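Local coordinates for catalase (Corynebacterium glutamicum atcc 13032, PDB 4B7H), which breaks down hydrogen peroxide to water and dioxygen at a haem centre, a reaction inhibited by nitric oxide, at the interface of chains A and B. Coordinates in Å, arbitrary orientation; residue numbers count along the deposited sequence, not the author numbering. Chains: chain A/B, Catalase.

Contact 1: the interface of chains A and B. Residues chain A 60-61, 63; chain B 68, 354, 358.
A:Arg61 does double duty against one helix of chain B, pairing its tip with B:Asp354 and resting its stem on B:Tyr358. The guanidinium meets the carboxylate end-on: NH1 of A:Arg61 reaches OD2 of B:Asp354 at 2.8 Å in a salt bridge, while NH2 of A:Arg61 donates to OD1 of B:Asp354 at 2.9 Å. Both acceptors lie near the guanidinium plane, but the two flat groups are turned 46° apart; OD2 is met on its syn side, 28° out of the carboxylate plane, and OD1 from above that plane. CG of A:Arg61 sits over one face of the B:Tyr358 ring, 4.0 Å from its centroid and displaced toward the rim. The CG-to-NE stretch is extended (chi3 176°), which carries the guanidinium past the ring to the acid. The backbone O of A:Asn63 lies in the ring plane at its edge and accepts from the phenol OH of B:Tyr358 at 2.6 Å.

Contacts are sparser around this core. Water 1 links the same phenol OH to the backbone O of A:Arg61, and the amide ND2 of A:Asn63 lies 3.5 Å from CB of B:Ile68. The approach of A:Asn60 OD1 to B:Asp354 OD2 is doubtful, since it faces two oxygens; a turned amide would offer a donor instead.

The chain A segment follows helix 50-59. B:Asp354 and B:Tyr358 belong to helix 343-359, which also carries the proximal haem tyrosine, B:Tyr352, and B:Ile68 shortly precedes the distal histidine, B:His70.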
ATOM      1  N   ASN A  60      14.425   4.355  -0.479  1.00  6.77           N
ATOM      2  CA  ASN A  60      13.729   3.672   0.610  1.00  6.70           C
ATOM      3  C   ASN A  60      12.518   2.881   0.132  1.00  6.85           C
ATOM      4  O   ASN A  60      12.017   2.032   0.868  1.00  8.14           O
ATOM      5  CB  ASN A  60      13.226   4.683   1.655  1.00  6.73           C
ATOM      6  CG  ASN A  60      14.289   5.097   2.662  1.00  7.14           C
ATOM      7  OD1 ASN A  60      14.147   6.129   3.344  1.00 10.58           O
ATOM      8  ND2 ASN A  60      15.334   4.303   2.792  1.00  5.62           N
ATOM      9  N   ARG A  61      12.039   3.189  -1.075  1.00  6.56           N
ATOM     10  CA  ARG A  61      10.830   2.584  -1.614  1.00  6.60           C
ATOM     11  C   ARG A  61      11.102   1.689  -2.828  1.00  6.98           C
ATOM     12  O   ARG A  61      10.179   1.324  -3.558  1.00  7.81           O
ATOM     13  CB  ARG A  61       9.796   3.671  -1.931  1.00  7.52           C
ATOM     14  CG  ARG A  61       9.281   4.303  -0.654  1.00  8.43           C
ATOM     15  CD  ARG A  61       8.485   5.586  -0.895  1.00  8.96           C
ATOM     16  NE  ARG A  61       7.955   6.057   0.382  1.00  8.33           N
ATOM     17  CZ  ARG A  61       8.677   6.674   1.316  1.00  8.16           C
ATOM     18  NH1 ARG A  61       9.950   6.987   1.094  1.00  8.24           N
ATOM     19  NH2 ARG A  61       8.118   7.009   2.471  1.00  8.38           N
ATOM     20  N   ASN A  63      12.056  -1.520  -2.922  1.00  7.14           N
ATOM     21  CA  ASN A  63      11.610  -2.900  -2.788  1.00  7.09           C
ATOM     22  C   ASN A  63      10.099  -3.026  -2.767  1.00  7.32           C
ATOM     23  O   ASN A  63       9.395  -2.146  -2.276  1.00  7.69           O
ATOM     24  CB  ASN A  63      12.192  -3.552  -1.528  1.00  7.91           C
ATOM     25  CG  ASN A  63      13.661  -3.892  -1.668  1.00  8.78           C
ATOM     26  OD1 ASN A  63      14.188  -4.052  -2.779  1.00 11.54           O
ATOM     27  ND2 ASN A  63      14.330  -4.020  -0.536  1.00  8.18           N
TER
ATOM     28  N   ILE B  68      15.806  -2.419   2.528  1.00  6.36           N
ATOM     29  CA  ILE B  68      16.952  -2.018   1.710  1.00  8.01           C
ATOM     30  C   ILE B  68      17.795  -0.999   2.471  1.00  7.38           C
ATOM     31  O   ILE B  68      17.314   0.071   2.828  1.00  8.12           O
ATOM     32  CB  ILE B  68      16.541  -1.466   0.305  1.00  8.75           C
ATOM     33  CG1 ILE B  68      17.776  -0.974  -0.468  1.00  8.92           C
ATOM     34  CG2 ILE B  68      15.489  -0.349   0.395  1.00 10.29           C
ATOM     35  CD1 ILE B  68      17.506  -0.678  -1.950  1.00 10.80           C
ATOM     36  N   ASP B 354      11.435   6.845   7.641  1.00  7.06           N
ATOM     37  CA  ASP B 354      10.861   7.018   6.314  1.00  8.41           C
ATOM     38  C   ASP B 354      10.650   5.657   5.648  1.00  8.58           C
ATOM     39  O   ASP B 354       9.552   5.364   5.159  1.00  9.55           O
ATOM     40  CB  ASP B 354      11.732   7.920   5.442  1.00  8.13           C
ATOM     41  CG  ASP B 354      11.154   8.108   4.056  1.00  9.11           C
ATOM     42  OD1 ASP B 354      10.031   8.644   3.953  1.00  9.28           O
ATOM     43  OD2 ASP B 354      11.802   7.706   3.061  1.00 10.12           O
ATOM     44  N   TYR B 358       6.840   2.985   4.971  1.00  7.26           N
ATOM     45  CA  TYR B 358       6.503   2.294   3.735  1.00  7.75           C
ATOM     46  C   TYR B 358       6.548   0.759   3.890  1.00  7.36           C
ATOM     47  O   TYR B 358       5.602   0.041   3.528  1.00  9.13           O
ATOM     48  CB  TYR B 358       7.481   2.722   2.633  1.00  8.43           C
ATOM     49  CG  TYR B 358       7.447   1.793   1.440  1.00  6.92           C
ATOM     50  CD1 TYR B 358       6.349   1.775   0.593  1.00  7.81           C
ATOM     51  CD2 TYR B 358       8.501   0.919   1.173  1.00  7.02           C
ATOM     52  CE1 TYR B 358       6.288   0.921  -0.489  1.00  8.52           C
ATOM     53  CE2 TYR B 358       8.457   0.057   0.069  1.00  7.96           C
ATOM     54  CZ  TYR B 358       7.338   0.064  -0.750  1.00  7.43           C
ATOM     55  OH  TYR B 358       7.244  -0.767  -1.846  1.00  8.89           O
TER
HETATM   56  O   HOH W   1       7.466   1.279  -3.848  1.00  7.62           O

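Contact 2: the interface of chains A and B. Residues chain A 289, 291, 432-435, 443, 445; chain B 41-43.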
ATOM      1  N   ASN A 289      -8.387 -40.540 -13.786  1.00 11.28           N
ATOM      2  CA  ASN A 289      -9.195 -39.330 -13.889  1.00 11.33           C
ATOM      3  C   ASN A 289      -8.414 -38.296 -14.696  1.00 10.50           C
ATOM      4  O   ASN A 289      -7.290 -37.946 -14.330  1.00 11.72           O
ATOM      5  CB  ASN A 289      -9.527 -38.783 -12.502  1.00 10.87           C
ATOM      6  CG  ASN A 289     -10.487 -37.600 -12.551  1.00 11.39           C
ATOM      7  OD1 ASN A 289     -10.215 -36.590 -13.200  1.00 12.11           O
ATOM      8  ND2 ASN A 289     -11.615 -37.723 -11.859  1.00 11.83           N
ATOM      9  N   PHE A 291      -8.700 -35.183 -15.134  1.00  9.87           N
ATOM     10  CA  PHE A 291      -8.693 -33.818 -14.606  1.00 10.67           C
ATOM     11  C   PHE A 291      -7.937 -33.703 -13.281  1.00 10.12           C
ATOM     12  O   PHE A 291      -7.877 -32.625 -12.692  1.00 10.82           O
ATOM     13  CB  PHE A 291     -10.132 -33.329 -14.415  1.00 10.77           C
ATOM     14  CG  PHE A 291     -11.010 -33.560 -15.614  1.00 11.15           C
ATOM     15  CD1 PHE A 291     -10.674 -33.016 -16.852  1.00 11.94           C
ATOM     16  CD2 PHE A 291     -12.170 -34.316 -15.504  1.00 12.46           C
ATOM     17  CE1 PHE A 291     -11.488 -33.225 -17.960  1.00 14.00           C
ATOM     18  CE2 PHE A 291     -12.987 -34.529 -16.608  1.00 14.97           C
ATOM     19  CZ  PHE A 291     -12.644 -33.980 -17.835  1.00 13.95           C
ATOM     20  N   PRO A 432     -17.985 -31.270 -18.701  1.00 11.93           N
ATOM     21  CA  PRO A 432     -18.476 -32.645 -18.709  1.00 13.03           C
ATOM     22  C   PRO A 432     -19.580 -32.792 -17.656  1.00 12.11           C
ATOM     23  O   PRO A 432     -20.005 -31.798 -17.068  1.00 12.78           O
ATOM     24  CB  PRO A 432     -17.237 -33.439 -18.306  1.00 12.27           C
ATOM     25  CG  PRO A 432     -16.540 -32.531 -17.340  1.00 12.34           C
ATOM     26  CD  PRO A 432     -16.761 -31.126 -17.890  1.00 12.08           C
ATOM     27  N   ASP A 433     -20.054 -34.014 -17.447  1.00 12.67           N
ATOM     28  CA  ASP A 433     -21.042 -34.326 -16.420  1.00 12.81           C
ATOM     29  C   ASP A 433     -20.471 -33.904 -15.063  1.00 12.21           C
ATOM     30  O   ASP A 433     -19.333 -34.246 -14.749  1.00 12.88           O
ATOM     31  CB  ASP A 433     -21.262 -35.847 -16.459  1.00 14.94           C
ATOM     32  CG  ASP A 433     -22.394 -36.339 -15.556  1.00 16.10           C
ATOM     33  OD1 ASP A 433     -22.938 -35.586 -14.728  1.00 15.32           O
ATOM     34  OD2 ASP A 433     -22.732 -37.532 -15.682  1.00 20.93           O
ATOM     35  N   PRO A 434     -21.241 -33.132 -14.269  1.00 10.94           N
ATOM     36  CA  PRO A 434     -20.747 -32.753 -12.937  1.00 11.05           C
ATOM     37  C   PRO A 434     -20.903 -33.882 -11.910  1.00 12.41           C
ATOM     38  O   PRO A 434     -20.349 -33.785 -10.816  1.00 11.48           O
ATOM     39  CB  PRO A 434     -21.633 -31.555 -12.561  1.00 12.31           C
ATOM     40  CG  PRO A 434     -22.906 -31.801 -13.301  1.00 12.26           C
ATOM     41  CD  PRO A 434     -22.481 -32.417 -14.619  1.00 11.95           C
ATOM     42  N   HIS A 435     -21.642 -34.934 -12.265  1.00 11.53           N
ATOM     43  CA  HIS A 435     -21.840 -36.110 -11.401  1.00 12.95           C
ATOM     44  C   HIS A 435     -22.583 -35.795 -10.107  1.00 12.61           C
ATOM     45  O   HIS A 435     -22.485 -36.537  -9.125  1.00 16.02           O
ATOM     46  CB  HIS A 435     -20.520 -36.832 -11.090  1.00 13.39           C
ATOM     47  CG  HIS A 435     -19.956 -37.593 -12.248  1.00 14.83           C
ATOM     48  ND1 HIS A 435     -19.893 -38.970 -12.277  1.00 20.07           N
ATOM     49  CD2 HIS A 435     -19.432 -37.169 -13.424  1.00 16.53           C
ATOM     50  CE1 HIS A 435     -19.352 -39.360 -13.418  1.00 21.10           C
ATOM     51  NE2 HIS A 435     -19.062 -38.286 -14.131  1.00 18.43           N
ATOM     52  N   ALA A 443     -14.768 -36.314  -3.266  1.00 11.33           N
ATOM     53  CA  ALA A 443     -13.635 -36.848  -4.015  1.00 11.02           C
ATOM     54  C   ALA A 443     -13.814 -36.584  -5.512  1.00 10.00           C
ATOM     55  O   ALA A 443     -14.932 -36.348  -5.978  1.00 11.17           O
ATOM     56  CB  ALA A 443     -13.506 -38.337  -3.760  1.00 12.60           C
ATOM     57  N   VAL A 445     -14.186 -37.942  -9.278  1.00 11.69           N
ATOM     58  CA  VAL A 445     -14.763 -39.171  -9.818  1.00 11.98           C
ATOM     59  C   VAL A 445     -13.666 -40.236  -9.882  1.00 12.03           C
ATOM     60  O   VAL A 445     -12.552 -39.965 -10.348  1.00 12.68           O
ATOM     61  CB  VAL A 445     -15.406 -38.935 -11.203  1.00 12.42           C
ATOM     62  CG1 VAL A 445     -15.889 -40.244 -11.809  1.00 14.13           C
ATOM     63  CG2 VAL A 445     -16.553 -37.955 -11.072  1.00 13.45           C
TER
ATOM     64  N   PRO B  41     -19.383 -33.298  -7.774  1.00 10.64           N
ATOM     65  CA  PRO B  41     -17.981 -33.702  -7.585  1.00 11.36           C
ATOM     66  C   PRO B  41     -17.070 -33.339  -8.762  1.00 11.49           C
ATOM     67  O   PRO B  41     -15.909 -32.981  -8.543  1.00 11.24           O
ATOM     68  CB  PRO B  41     -18.071 -35.222  -7.412  1.00 12.09           C
ATOM     69  CG  PRO B  41     -19.470 -35.454  -6.890  1.00 13.28           C
ATOM     70  CD  PRO B  41     -20.331 -34.401  -7.536  1.00 11.88           C
ATOM     71  N   GLN B  42     -17.589 -33.397  -9.985  1.00 10.55           N
ATOM     72  CA  GLN B  42     -16.789 -33.056 -11.162  1.00 11.80           C
ATOM     73  C   GLN B  42     -17.205 -31.691 -11.719  1.00 11.61           C
ATOM     74  O   GLN B  42     -16.764 -31.289 -12.798  1.00 11.77           O
ATOM     75  CB  GLN B  42     -16.937 -34.148 -12.229  1.00 12.45           C
ATOM     76  CG  GLN B  42     -16.004 -34.020 -13.421  1.00 11.39           C
ATOM     77  CD  GLN B  42     -15.854 -35.314 -14.162  1.00 12.75           C
ATOM     78  OE1 GLN B  42     -14.942 -36.085 -13.885  1.00 13.43           O
ATOM     79  NE2 GLN B  42     -16.750 -35.565 -15.115  1.00 11.90           N
ATOM     80  N   GLY B  43     -18.060 -30.987 -10.980  1.00 11.80           N
ATOM     81  CA  GLY B  43     -18.501 -29.663 -11.383  1.00 11.24           C
ATOM     82  C   GLY B  43     -17.467 -28.589 -11.088  1.00 10.81           C
ATOM     83  O   GLY B  43     -16.402 -28.857 -10.511  1.00 11.23           O
TER
HETATM   84  O   HOH W   2     -13.718 -35.729 -11.341  1.00 12.04           O
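B:Gln42 is inserted among loops of chain A, which hide 119 Å² of its surface, and is gripped at both its backbone and its amide. Its backbone N donates to the O of A:Pro434 at 2.9 Å. CG stands anti to the backbone N (chi1 -172°) and the extended chain carries the amide out to the next carbonyl, where the amide's own rotation turns NE2 of B:Gln42 onto the O of A:Asp433 at 2.9 Å. That acceptor lies 23° out of the amide plane. The other amide arm, OE1, lies in plane at the edge of the A:Phe291 ring, 3.7 Å from CD2, with ring and amide planes almost perpendicular (85°). OE1 also takes up water 2 at 2.8 Å. Along the stem, A:His435 runs side by side with B:Gln42, and CG2 of A:Val445 approaches its CB. On either side of B:Gln42, B:Pro41 packs by its CD near the O of A:His435, and CA of B:Gly43 meets CB of A:Pro434.

A second shell fixes these walls. A:Asn289 uses ND2 for both water 2 and the O of A:Val445, while its OD1 accepts from the N of A:Phe291 at 2.8 Å; one side chain thus ties the aromatic wall to the loop segment at A:Val445. Water 2 is held further by the N of A:Val445. The A:His435 ring has A:Val445 CG2 over the centre of one face, 3.6 Å above it, and OD2 of A:Asp433 off-centre over the opposite face, while OD1 accepts from the histidine backbone N.

Holding the B:Pro41-B:Gly43 segment in this way fastens the N-terminal arm of one subunit to its neighbour, which probably stabilises the tetramer.

The C-alpha centres of contact 1 and contact 2 lie about 48 Å apart, and the two have no residue in common. Both belong to the same two-fold interface, so each has a twin with the chains exchanged. Contact 1 brings the segment after helix 50-59 against the helix that carries the proximal tyrosine, whereas contact 2 holds an N-terminal arm within loops of the partner. Residues 41-43 precede residues 60-63 closely, with helix 50-59 between, so, by the two-fold, the N-terminal stretch of each subunit supplies one side of both kinds of contact. This reciprocal reach suits the interwoven subunits typical of catalase tetramers.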